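Local coordinates for protein digeranylgeranylglycerophospholipid reductase (Sulfolobus acidocaldarius, PDB 3ATQ) that reduces the double bonds of geranylgeranyl chains, with FAD as cofactor, to give the saturated archaeol lipids of archaeal membranes, at residues 183-188 / 240-245; 215-220 / 229-234; 268-273 / 292-297. All coordinates share one frame; numbering follows the deposited sequence.

Contact 1: 183-188 / 240-245. With FDA (dihydroflavine-adenine dinucleotide), chain B; C14 (tetradecane), chain C.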
# COMPACT_ATOMS: atom_id res chain seq x y z
N ALA A 183 10.18 -5.17 -0.31
CA ALA A 183 9.11 -5.29 0.67
C ALA A 183 9.66 -5.19 2.08
O ALA A 183 10.86 -5.41 2.30
CB ALA A 183 8.36 -6.61 0.48
N ASP A 184 8.78 -4.85 3.02
CA ASP A 184 9.07 -4.96 4.44
C ASP A 184 8.27 -6.09 5.06
O ASP A 184 7.23 -6.52 4.51
CB ASP A 184 8.66 -3.68 5.16
CG ASP A 184 9.65 -2.56 5.01
OD1 ASP A 184 10.59 -2.62 4.19
OD2 ASP A 184 9.46 -1.57 5.75
N VAL A 185 8.75 -6.63 6.18
CA VAL A 185 7.82 -7.39 7.01
C VAL A 185 7.45 -6.49 8.15
O VAL A 185 8.24 -5.63 8.57
CB VAL A 185 8.36 -8.77 7.49
CG1 VAL A 185 8.68 -9.65 6.27
CG2 VAL A 185 9.58 -8.62 8.37
N ALA A 186 6.23 -6.62 8.62
CA ALA A 186 5.76 -5.68 9.61
C ALA A 186 4.92 -6.42 10.62
O ALA A 186 4.32 -7.46 10.29
CB ALA A 186 4.97 -4.51 8.93
N TYR A 187 4.93 -5.93 11.86
CA TYR A 187 4.31 -6.65 12.96
C TYR A 187 3.73 -5.63 13.91
O TYR A 187 4.36 -4.61 14.18
CB TYR A 187 5.37 -7.51 13.70
CG TYR A 187 4.80 -8.18 14.94
CD1 TYR A 187 4.09 -9.37 14.85
CD2 TYR A 187 4.98 -7.60 16.21
CE1 TYR A 187 3.55 -9.98 16.00
CE2 TYR A 187 4.45 -8.21 17.36
CZ TYR A 187 3.73 -9.39 17.23
OH TYR A 187 3.22 -9.99 18.36
N ARG A 188 2.53 -5.90 14.44
CA ARG A 188 1.96 -4.94 15.38
C ARG A 188 1.13 -5.63 16.43
O ARG A 188 0.69 -6.76 16.25
CB ARG A 188 1.12 -3.85 14.67
CG ARG A 188 -0.22 -4.30 14.04
CD ARG A 188 -1.34 -4.40 15.11
NE ARG A 188 -2.63 -4.81 14.52
CZ ARG A 188 -3.00 -6.08 14.32
NH1 ARG A 188 -2.18 -7.08 14.65
NH2 ARG A 188 -4.18 -6.34 13.79
N PRO A 240 17.45 -10.63 11.52
CA PRO A 240 16.73 -11.55 12.40
C PRO A 240 15.22 -11.33 12.35
O PRO A 240 14.76 -10.31 11.83
CB PRO A 240 17.27 -11.20 13.79
CG PRO A 240 18.09 -9.96 13.63
CD PRO A 240 18.54 -9.93 12.22
N SER A 241 14.47 -12.29 12.90
CA SER A 241 13.03 -12.18 12.98
C SER A 241 12.61 -10.80 13.49
O SER A 241 13.17 -10.27 14.44
CB SER A 241 12.43 -13.24 13.90
OG SER A 241 11.07 -12.93 14.16
N ILE A 242 11.59 -10.25 12.85
CA ILE A 242 11.00 -8.99 13.30
C ILE A 242 10.55 -9.06 14.77
O ILE A 242 10.65 -8.06 15.51
CB ILE A 242 9.84 -8.55 12.38
CG1 ILE A 242 9.41 -7.12 12.73
CG2 ILE A 242 8.64 -9.55 12.42
CD1 ILE A 242 8.56 -6.50 11.68
N HIS A 243 10.09 -10.23 15.21
CA HIS A 243 9.63 -10.35 16.60
C HIS A 243 10.79 -10.23 17.62
O HIS A 243 10.55 -9.85 18.78
CB HIS A 243 8.75 -11.59 16.83
CG HIS A 243 7.89 -11.49 18.06
ND1 HIS A 243 8.19 -12.12 19.25
CD2 HIS A 243 6.76 -10.78 18.30
CE1 HIS A 243 7.27 -11.83 20.15
NE2 HIS A 243 6.39 -11.02 19.60
N GLU A 244 12.03 -10.49 17.20
CA GLU A 244 13.21 -10.18 18.03
C GLU A 244 13.38 -8.68 18.31
O GLU A 244 13.65 -8.28 19.44
CB GLU A 244 14.52 -10.70 17.43
CG GLU A 244 14.87 -12.15 17.78
CD GLU A 244 16.27 -12.54 17.33
OE1 GLU A 244 17.20 -11.70 17.40
OE2 GLU A 244 16.45 -13.69 16.88
N TYR A 245 13.25 -7.87 17.26
CA TYR A 245 13.33 -6.43 17.41
C TYR A 245 12.16 -5.95 18.26
O TYR A 245 12.34 -5.10 19.14
CB TYR A 245 13.27 -5.75 16.05
CG TYR A 245 14.47 -5.97 15.16
CD1 TYR A 245 15.56 -5.11 15.19
CD2 TYR A 245 14.49 -7.03 14.24
CE1 TYR A 245 16.67 -5.31 14.35
CE2 TYR A 245 15.58 -7.23 13.40
CZ TYR A 245 16.66 -6.37 13.45
OH TYR A 245 17.73 -6.60 12.61
PA FDA B . -5.99 -7.33 2.15
O1A FDA B . -4.92 -8.35 2.50
O2A FDA B . -6.54 -6.43 3.21
O5B FDA B . -7.19 -8.19 1.54
C5B FDA B . -7.00 -9.34 0.70
C4B FDA B . -8.19 -10.27 0.90
O4B FDA B . -8.14 -11.32 -0.07
C3B FDA B . -8.18 -10.96 2.27
O3B FDA B . -9.40 -10.62 2.97
C2B FDA B . -8.06 -12.45 1.97
O2B FDA B . -8.91 -13.24 2.82
C1B FDA B . -8.57 -12.55 0.54
N9A FDA B . -7.97 -13.60 -0.31
C8A FDA B . -6.66 -13.79 -0.56
N7A FDA B . -6.55 -14.81 -1.47
C5A FDA B . -7.80 -15.22 -1.77
C6A FDA B . -8.31 -16.20 -2.62
N6A FDA B . -7.47 -17.00 -3.33
N1A FDA B . -9.67 -16.35 -2.70
C2A FDA B . -10.52 -15.59 -1.99
N3A FDA B . -10.04 -14.65 -1.16
C4A FDA B . -8.69 -14.44 -1.05
N1 FDA B . -1.67 0.80 5.45
C2 FDA B . -2.28 1.93 5.88
O2 FDA B . -2.93 2.59 5.04
N3 FDA B . -2.19 2.36 7.16
C4 FDA B . -1.50 1.71 8.12
O4 FDA B . -1.43 2.12 9.32
C4X FDA B . -0.80 0.47 7.73
N5 FDA B . -0.04 -0.27 8.57
C5X FDA B . 0.32 -1.54 8.26
C6 FDA B . 0.81 -2.38 9.26
C7 FDA B . 1.14 -3.71 8.99
C7M FDA B . 1.65 -4.59 10.13
C8 FDA B . 0.97 -4.20 7.69
C8M FDA B . 1.28 -5.65 7.34
C9 FDA B . 0.46 -3.35 6.68
C9A FDA B . 0.14 -2.02 6.95
N10 FDA B . -0.36 -1.15 5.93
C10 FDA B . -0.96 0.05 6.32
C1' FDA B . -0.73 -1.75 4.63
C2' FDA B . -2.23 -2.06 4.52
O2' FDA B . -2.63 -2.86 5.64
C3' FDA B . -2.45 -2.85 3.23
O3' FDA B . -1.68 -2.21 2.19
C4' FDA B . -3.92 -2.91 2.77
O4' FDA B . -4.77 -3.36 3.82
C5' FDA B . -4.02 -3.86 1.56
O5' FDA B . -5.39 -4.02 1.19
P FDA B . -5.83 -5.17 0.15
O1P FDA B . -7.31 -5.15 -0.05
O2P FDA B . -4.89 -5.06 -1.04
O3P FDA B . -5.37 -6.56 0.88
C01 C14 C . -1.04 7.72 7.55
C02 C14 C . -0.50 6.44 6.93
C03 C14 C . 0.83 6.03 7.54
C04 C14 C . 0.73 4.66 8.19
C05 C14 C . 1.58 3.62 7.49
C06 C14 C . 1.98 2.51 8.46
C07 C14 C . 2.63 1.35 7.71
C08 C14 C . 3.47 0.45 8.61
C09 C14 C . 4.60 -0.26 7.86
C10 C14 C . 5.86 0.59 7.79
C11 C14 C . 6.93 -0.01 6.88
C12 C14 C . 7.27 0.90 5.69
C13 C14 C . 8.52 1.75 5.90
C14 C14 C . 9.38 1.87 4.66

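Contact 2: 215-220 / 229-234. With C14 (tetradecane), chain C.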
# COMPACT_ATOMS: atom_id res chain seq x y z
N GLY A 215 12.88 0.31 7.93
CA GLY A 215 11.48 0.65 8.19
C GLY A 215 11.41 1.67 9.32
O GLY A 215 12.18 2.64 9.34
N TYR A 216 10.45 1.49 10.23
CA TYR A 216 10.36 2.35 11.41
C TYR A 216 9.48 1.72 12.45
O TYR A 216 8.81 0.72 12.17
CB TYR A 216 9.86 3.75 11.07
CG TYR A 216 8.51 3.83 10.39
CD1 TYR A 216 7.33 3.70 11.13
CD2 TYR A 216 8.42 4.11 9.02
CE1 TYR A 216 6.07 3.82 10.51
CE2 TYR A 216 7.16 4.22 8.39
CZ TYR A 216 5.99 4.08 9.16
OH TYR A 216 4.72 4.18 8.59
N TRP A 217 9.53 2.29 13.65
CA TRP A 217 8.64 1.93 14.74
C TRP A 217 7.49 2.92 14.78
O TRP A 217 7.67 4.09 14.47
CB TRP A 217 9.38 2.01 16.08
CG TRP A 217 10.05 0.75 16.52
CD1 TRP A 217 11.31 0.33 16.18
CD2 TRP A 217 9.51 -0.25 17.38
NE1 TRP A 217 11.59 -0.86 16.79
CE2 TRP A 217 10.50 -1.24 17.54
CE3 TRP A 217 8.28 -0.39 18.04
CZ2 TRP A 217 10.31 -2.36 18.33
CZ3 TRP A 217 8.09 -1.50 18.83
CH2 TRP A 217 9.09 -2.48 18.96
N TRP A 218 6.33 2.47 15.22
CA TRP A 218 5.21 3.37 15.35
C TRP A 218 4.41 3.15 16.60
O TRP A 218 4.43 2.09 17.18
CB TRP A 218 4.29 3.30 14.12
CG TRP A 218 3.43 2.09 14.01
CD1 TRP A 218 2.21 1.86 14.63
CD2 TRP A 218 3.68 0.95 13.20
NE1 TRP A 218 1.72 0.62 14.25
CE2 TRP A 218 2.60 0.05 13.36
CE3 TRP A 218 4.72 0.60 12.32
CZ2 TRP A 218 2.53 -1.18 12.70
CZ3 TRP A 218 4.64 -0.63 11.66
CH2 TRP A 218 3.57 -1.51 11.86
N TYR A 219 3.68 4.19 16.98
CA TYR A 219 2.83 4.19 18.15
C TYR A 219 1.59 4.99 17.70
O TYR A 219 1.63 6.21 17.64
CB TYR A 219 3.61 4.88 19.29
CG TYR A 219 2.91 5.04 20.62
CD1 TYR A 219 3.17 4.16 21.68
CD2 TYR A 219 2.03 6.09 20.85
CE1 TYR A 219 2.55 4.32 22.94
CE2 TYR A 219 1.40 6.26 22.09
CZ TYR A 219 1.67 5.37 23.12
OH TYR A 219 1.05 5.56 24.36
N PHE A 220 0.52 4.27 17.33
CA PHE A 220 -0.69 4.89 16.75
C PHE A 220 -1.84 4.77 17.77
O PHE A 220 -2.43 3.71 17.89
CB PHE A 220 -1.14 4.20 15.46
CG PHE A 220 -0.20 4.37 14.27
CD1 PHE A 220 0.90 5.24 14.31
CD2 PHE A 220 -0.45 3.65 13.09
CE1 PHE A 220 1.76 5.39 13.17
CE2 PHE A 220 0.39 3.79 11.95
CZ PHE A 220 1.49 4.66 11.99
N VAL A 229 0.81 -0.49 18.27
CA VAL A 229 2.25 -0.27 18.29
C VAL A 229 2.93 -1.33 17.45
O VAL A 229 2.58 -2.52 17.55
CB VAL A 229 2.81 -0.24 19.75
CG1 VAL A 229 2.38 -1.46 20.53
CG2 VAL A 229 4.34 -0.12 19.74
N GLY A 230 3.89 -0.93 16.63
CA GLY A 230 4.50 -1.90 15.75
C GLY A 230 5.75 -1.38 15.09
O GLY A 230 6.22 -0.27 15.40
N LEU A 231 6.30 -2.21 14.20
CA LEU A 231 7.45 -1.82 13.38
C LEU A 231 7.43 -2.54 12.05
O LEU A 231 6.75 -3.56 11.88
CB LEU A 231 8.79 -2.10 14.10
CG LEU A 231 9.31 -3.55 14.16
CD1 LEU A 231 10.75 -3.58 14.56
CD2 LEU A 231 8.46 -4.43 15.12
N GLY A 232 8.25 -2.02 11.13
CA GLY A 232 8.50 -2.70 9.89
C GLY A 232 10.00 -2.70 9.68
O GLY A 232 10.69 -1.75 10.11
N ILE A 233 10.49 -3.75 9.07
CA ILE A 233 11.90 -3.84 8.71
C ILE A 233 12.02 -4.31 7.27
O ILE A 233 11.14 -5.02 6.77
CB ILE A 233 12.69 -4.75 9.70
CG1 ILE A 233 12.31 -6.23 9.58
CG2 ILE A 233 12.55 -4.27 11.17
CD1 ILE A 233 13.20 -7.14 10.41
N GLN A 234 13.09 -3.91 6.59
CA GLN A 234 13.24 -4.30 5.19
C GLN A 234 13.50 -5.80 5.02
O GLN A 234 14.30 -6.38 5.75
CB GLN A 234 14.37 -3.48 4.52
CG GLN A 234 14.46 -3.70 3.04
CD GLN A 234 15.52 -2.84 2.36
OE1 GLN A 234 16.42 -2.29 3.02
NE2 GLN A 234 15.43 -2.73 1.05
C01 C14 C . -1.04 7.72 7.55
C02 C14 C . -0.50 6.44 6.93
C03 C14 C . 0.83 6.03 7.54
C04 C14 C . 0.73 4.66 8.19
C05 C14 C . 1.58 3.62 7.49
C06 C14 C . 1.98 2.51 8.46
C07 C14 C . 2.63 1.35 7.71
C08 C14 C . 3.47 0.45 8.61
C09 C14 C . 4.60 -0.26 7.86
C10 C14 C . 5.86 0.59 7.79
C11 C14 C . 6.93 -0.01 6.88
C12 C14 C . 7.27 0.90 5.69
C13 C14 C . 8.52 1.75 5.90
C14 C14 C . 9.38 1.87 4.66

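Contact 3: 268-273 / 292-297. With FDA (dihydroflavine-adenine dinucleotide), chain B; C14 (tetradecane), chain C.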
# COMPACT_ATOMS: atom_id res chain seq x y z
N ALA A 268 2.57 -9.26 8.83
CA ALA A 268 2.40 -9.61 7.43
C ALA A 268 3.41 -8.86 6.61
O ALA A 268 4.08 -7.97 7.11
CB ALA A 268 1.00 -9.28 6.94
N LEU A 269 3.53 -9.27 5.35
CA LEU A 269 4.38 -8.61 4.36
C LEU A 269 3.70 -7.33 3.84
O LEU A 269 2.48 -7.28 3.67
CB LEU A 269 4.61 -9.60 3.21
CG LEU A 269 5.65 -9.33 2.13
CD1 LEU A 269 7.04 -9.42 2.73
CD2 LEU A 269 5.48 -10.34 1.00
N VAL A 270 4.52 -6.31 3.55
CA VAL A 270 4.08 -5.02 3.02
C VAL A 270 4.95 -4.68 1.81
O VAL A 270 6.13 -4.40 1.99
CB VAL A 270 4.28 -3.88 4.06
CG1 VAL A 270 3.76 -2.56 3.50
CG2 VAL A 270 3.57 -4.20 5.33
N PRO A 271 4.39 -4.69 0.59
CA PRO A 271 5.22 -4.27 -0.59
C PRO A 271 5.64 -2.81 -0.46
O PRO A 271 4.88 -2.02 0.09
CB PRO A 271 4.27 -4.43 -1.78
CG PRO A 271 3.02 -5.11 -1.23
CD PRO A 271 3.00 -5.02 0.23
N THR A 272 6.82 -2.43 -0.94
CA THR A 272 7.27 -1.04 -0.77
C THR A 272 7.97 -0.60 -2.04
O THR A 272 9.18 -0.34 -2.03
CB THR A 272 8.22 -0.82 0.48
OG1 THR A 272 9.38 -1.65 0.36
CG2 THR A 272 7.54 -1.17 1.80
N ARG A 273 7.23 -0.58 -3.15
CA ARG A 273 7.82 -0.30 -4.44
C ARG A 273 6.80 0.34 -5.39
O ARG A 273 5.62 0.44 -5.07
CB ARG A 273 8.38 -1.59 -5.05
CG ARG A 273 7.38 -2.78 -5.09
CD ARG A 273 7.79 -3.74 -6.23
NE ARG A 273 7.31 -3.25 -7.53
CZ ARG A 273 7.47 -3.91 -8.67
NH1 ARG A 273 8.14 -5.07 -8.69
NH2 ARG A 273 6.97 -3.41 -9.80
N PHE A 292 0.96 -4.27 -5.70
CA PHE A 292 2.01 -3.45 -5.06
C PHE A 292 1.60 -1.96 -4.98
O PHE A 292 2.38 -1.09 -5.36
CB PHE A 292 3.36 -3.56 -5.80
CG PHE A 292 3.79 -4.98 -6.12
CD1 PHE A 292 3.48 -6.04 -5.27
CD2 PHE A 292 4.52 -5.23 -7.29
CE1 PHE A 292 3.90 -7.35 -5.58
CE2 PHE A 292 4.96 -6.53 -7.61
CZ PHE A 292 4.63 -7.59 -6.76
N THR A 293 0.40 -1.66 -4.49
CA THR A 293 -0.05 -0.26 -4.52
C THR A 293 0.43 0.58 -3.29
O THR A 293 0.14 1.75 -3.18
CB THR A 293 -1.58 -0.16 -4.71
OG1 THR A 293 -2.23 -0.98 -3.72
CG2 THR A 293 -2.00 -0.63 -6.12
N VAL A 294 1.21 -0.02 -2.39
CA VAL A 294 1.55 0.61 -1.09
C VAL A 294 2.55 1.77 -1.27
O VAL A 294 3.48 1.68 -2.09
CB VAL A 294 2.19 -0.44 -0.13
CG1 VAL A 294 2.58 0.20 1.17
CG2 VAL A 294 1.22 -1.60 0.14
N ASN A 295 2.35 2.86 -0.51
CA ASN A 295 3.33 3.98 -0.51
C ASN A 295 4.73 3.46 -0.10
O ASN A 295 4.90 2.97 1.01
CB ASN A 295 2.85 5.08 0.47
CG ASN A 295 3.74 6.33 0.46
OD1 ASN A 295 4.94 6.27 0.79
ND2 ASN A 295 3.15 7.46 0.09
N PRO A 296 5.73 3.59 -0.98
CA PRO A 296 7.02 2.96 -0.65
C PRO A 296 7.82 3.61 0.49
O PRO A 296 8.70 2.96 1.06
CB PRO A 296 7.81 3.11 -1.97
CG PRO A 296 6.74 3.17 -3.02
CD PRO A 296 5.73 4.08 -2.37
N VAL A 297 7.53 4.88 0.78
CA VAL A 297 8.25 5.60 1.87
C VAL A 297 7.64 5.38 3.26
O VAL A 297 8.38 5.09 4.23
CB VAL A 297 8.45 7.09 1.58
CG1 VAL A 297 8.97 7.84 2.82
CG2 VAL A 297 9.48 7.27 0.46
PA FDA B . -5.99 -7.33 2.15
O1A FDA B . -4.92 -8.35 2.50
O2A FDA B . -6.54 -6.43 3.21
O5B FDA B . -7.19 -8.19 1.54
C5B FDA B . -7.00 -9.34 0.70
C4B FDA B . -8.19 -10.27 0.90
O4B FDA B . -8.14 -11.32 -0.07
C3B FDA B . -8.18 -10.96 2.27
O3B FDA B . -9.40 -10.62 2.97
C2B FDA B . -8.06 -12.45 1.97
O2B FDA B . -8.91 -13.24 2.82
C1B FDA B . -8.57 -12.55 0.54
N9A FDA B . -7.97 -13.60 -0.31
C8A FDA B . -6.66 -13.79 -0.56
N7A FDA B . -6.55 -14.81 -1.47
C5A FDA B . -7.80 -15.22 -1.77
C6A FDA B . -8.31 -16.20 -2.62
N6A FDA B . -7.47 -17.00 -3.33
N1A FDA B . -9.67 -16.35 -2.70
C2A FDA B . -10.52 -15.59 -1.99
N3A FDA B . -10.04 -14.65 -1.16
C4A FDA B . -8.69 -14.44 -1.05
N1 FDA B . -1.67 0.80 5.45
C2 FDA B . -2.28 1.93 5.88
O2 FDA B . -2.93 2.59 5.04
N3 FDA B . -2.19 2.36 7.16
C4 FDA B . -1.50 1.71 8.12
O4 FDA B . -1.43 2.12 9.32
C4X FDA B . -0.80 0.47 7.73
N5 FDA B . -0.04 -0.27 8.57
C5X FDA B . 0.32 -1.54 8.26
C6 FDA B . 0.81 -2.38 9.26
C7 FDA B . 1.14 -3.71 8.99
C7M FDA B . 1.65 -4.59 10.13
C8 FDA B . 0.97 -4.20 7.69
C8M FDA B . 1.28 -5.65 7.34
C9 FDA B . 0.46 -3.35 6.68
C9A FDA B . 0.14 -2.02 6.95
N10 FDA B . -0.36 -1.15 5.93
C10 FDA B . -0.96 0.05 6.32
C1' FDA B . -0.73 -1.75 4.63
C2' FDA B . -2.23 -2.06 4.52
O2' FDA B . -2.63 -2.86 5.64
C3' FDA B . -2.45 -2.85 3.23
O3' FDA B . -1.68 -2.21 2.19
C4' FDA B . -3.92 -2.91 2.77
O4' FDA B . -4.77 -3.36 3.82
C5' FDA B . -4.02 -3.86 1.56
O5' FDA B . -5.39 -4.02 1.19
P FDA B . -5.83 -5.17 0.15
O1P FDA B . -7.31 -5.15 -0.05
O2P FDA B . -4.89 -5.06 -1.04
O3P FDA B . -5.37 -6.56 0.88
C01 C14 C . -1.04 7.72 7.55
C02 C14 C . -0.50 6.44 6.93
C03 C14 C . 0.83 6.03 7.54
C04 C14 C . 0.73 4.66 8.19
C05 C14 C . 1.58 3.62 7.49
C06 C14 C . 1.98 2.51 8.46
C07 C14 C . 2.63 1.35 7.71
C08 C14 C . 3.47 0.45 8.61
C09 C14 C . 4.60 -0.26 7.86
C10 C14 C . 5.86 0.59 7.79
C11 C14 C . 6.93 -0.01 6.88
C12 C14 C . 7.27 0.90 5.69
C13 C14 C . 8.52 1.75 5.90
C14 C14 C . 9.38 1.87 4.66
O HOH W 1 4.35 -1.10 -3.00

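Contact 1: 183-188 / 240-245
With CG held anti to the backbone N in both residues (chi1 175° in Tyr-187, -159° in His-243), the two rings extend to the same place and meet as an edge-to-face pair. The imidazole brings its CD2 edge over one face of the phenol, off centre toward the hydroxyl end, where CD2 of His-243 lies 3.5 Å from CZ of Tyr-187. The planes stand at 85° and the centroids are 5.0 Å apart. The phenol hydroxyl finds its hydrogen-bonding partner in Glu-189 on the same strand, which ties down the far end of the ring. CD1 of Ile-242 reaches the strand backbone, 3.2 Å from the carbonyl O of Val-185 and 3.6 Å from CA of Ala-186. This is a helix N-terminus laid against a beta-sheet of the catalytic domain: helix 242-253 covers the face that carries Val-185 and Tyr-187, whereas CB of Ala-186 faces the other way and touches the flavin methyl C7M at 3.5 Å. One sheet layer thus separates helix from cofactor. Replacing Tyr-187 by an alanine would probably leave the His-243 edge without its aromatic face, set that imidazole freer to turn and deprive Glu-189 of the hydroxyl. Just before the helix, Ser-241 acts as N-cap, its OG accepting from N of His-243 at 3.1 Å. On the flank, CG2 of Val-185 lies against CB of Ile-242 at 4.0 Å, the two side chains passing alongside one another from opposing sides.

Contact 2: 215-220 / 229-234
The beta hairpin of strands 216-221 and 226-234 pairs Trp-217 with Leu-231 and Trp-218 with Gly-230 in the catalytic domain. Trp-218 and Gly-230 form an antiparallel hydrogen-bonded pair, Trp-218 N giving to Gly-230 O at 2.7 Å and Gly-230 N giving back to Trp-218 O at 3.1 Å. A further bond runs from Gly-232 N to Tyr-216 O. The indole of Trp-218 folds back across the neighbouring strand because CG sits between its own backbone N and carbonyl carbon (chi1 74°). Its six-membered ring lies flat over Gly-230, with CA 3.7 Å from the ring centroid in a CH-pi contact. With the indole so placed, a CB on Gly-230 would run into CZ2 of Trp-218. The indole NE1 gives a hydrogen bond to Asn-228 OD1, which probably restrains the ring's rotation. On this face the hairpin lines the tetradecane, in what is probably the site for the isoprenoid chains: CZ3 of Trp-218 comes within 3.4 Å of its C08, and the Tyr-216 ring lays one face over C10. A side chain at Gly-232 would likewise clash with C11. The other face carries Trp-217, whose five-membered ring receives CB of Leu-231 almost squarely, 3.8 Å from its centroid and 7° off the normal. CD1 of Leu-231 merely packs alongside NE1, which hydrogen-bonds to Thr-211 O, while CG2 of Val-229 meets the indole edge near CZ3.

Contact 3: 268-273 / 292-297
Val-270 begins the contact, setting CG1 against CG1 of Val-294 at 3.8 Å while its other branch, CG2, touches the flavin methyl C8M at 3.4 Å. The Pro-271 ring turns to the loop: CB packs on CD1 of Phe-292, and CD meets CG2 of Val-294, both side chains crossing it at about a right angle. The Pro-271 carbonyl O presses on CB of Val-294, 3.1 Å away. Thr-272 contributes mainly backbone, its O lying 3.7 Å from CB of Pro-296. Arg-273 bends at chi3 (-81°), which swings its guanidinium back across Phe-292; CD2 of that ring lies over one guanidinium face, 3.4 Å from NE, with the two planes 44° apart. A salt bridge to Glu-176 and a bond to the Pro-275 carbonyl hold NH2. Between strand end and loop, a water accepts from Arg-273 N at 2.9 Å and lies within hydrogen-bonding distance of Val-294 O, among more acceptors than it has protons. Thus a mostly apolar seam, with one water and one charge paired from outside, is likely to keep the loop beside FAD, where CG2 of Val-294 meets the ribityl O3'.

How the contacts relate
Contacts 1 and 2 have centres about 9 Å apart, contact 3 about 14 and 13 Å from them, and all three meet on one mixed sheet. Its last four strands run 216-221, 226-234, 183-193, 261-271, so segment 183-188 lies between the hairpin and the strand of contact 3, with backbone bonds such as Val-185 N to Ile-233 O and Val-270 N to Asp-184 O. Along the chain, contact 2 is nested inside the loop closed by contact 1, and contact 3 follows. Contact 1 backs the sheet with helix 242-253, contact 2 lines the tetradecane, and contact 3 joins the edge strand to a loop at the flavin, so one sheet borders cofactor and probable isoprenoid site.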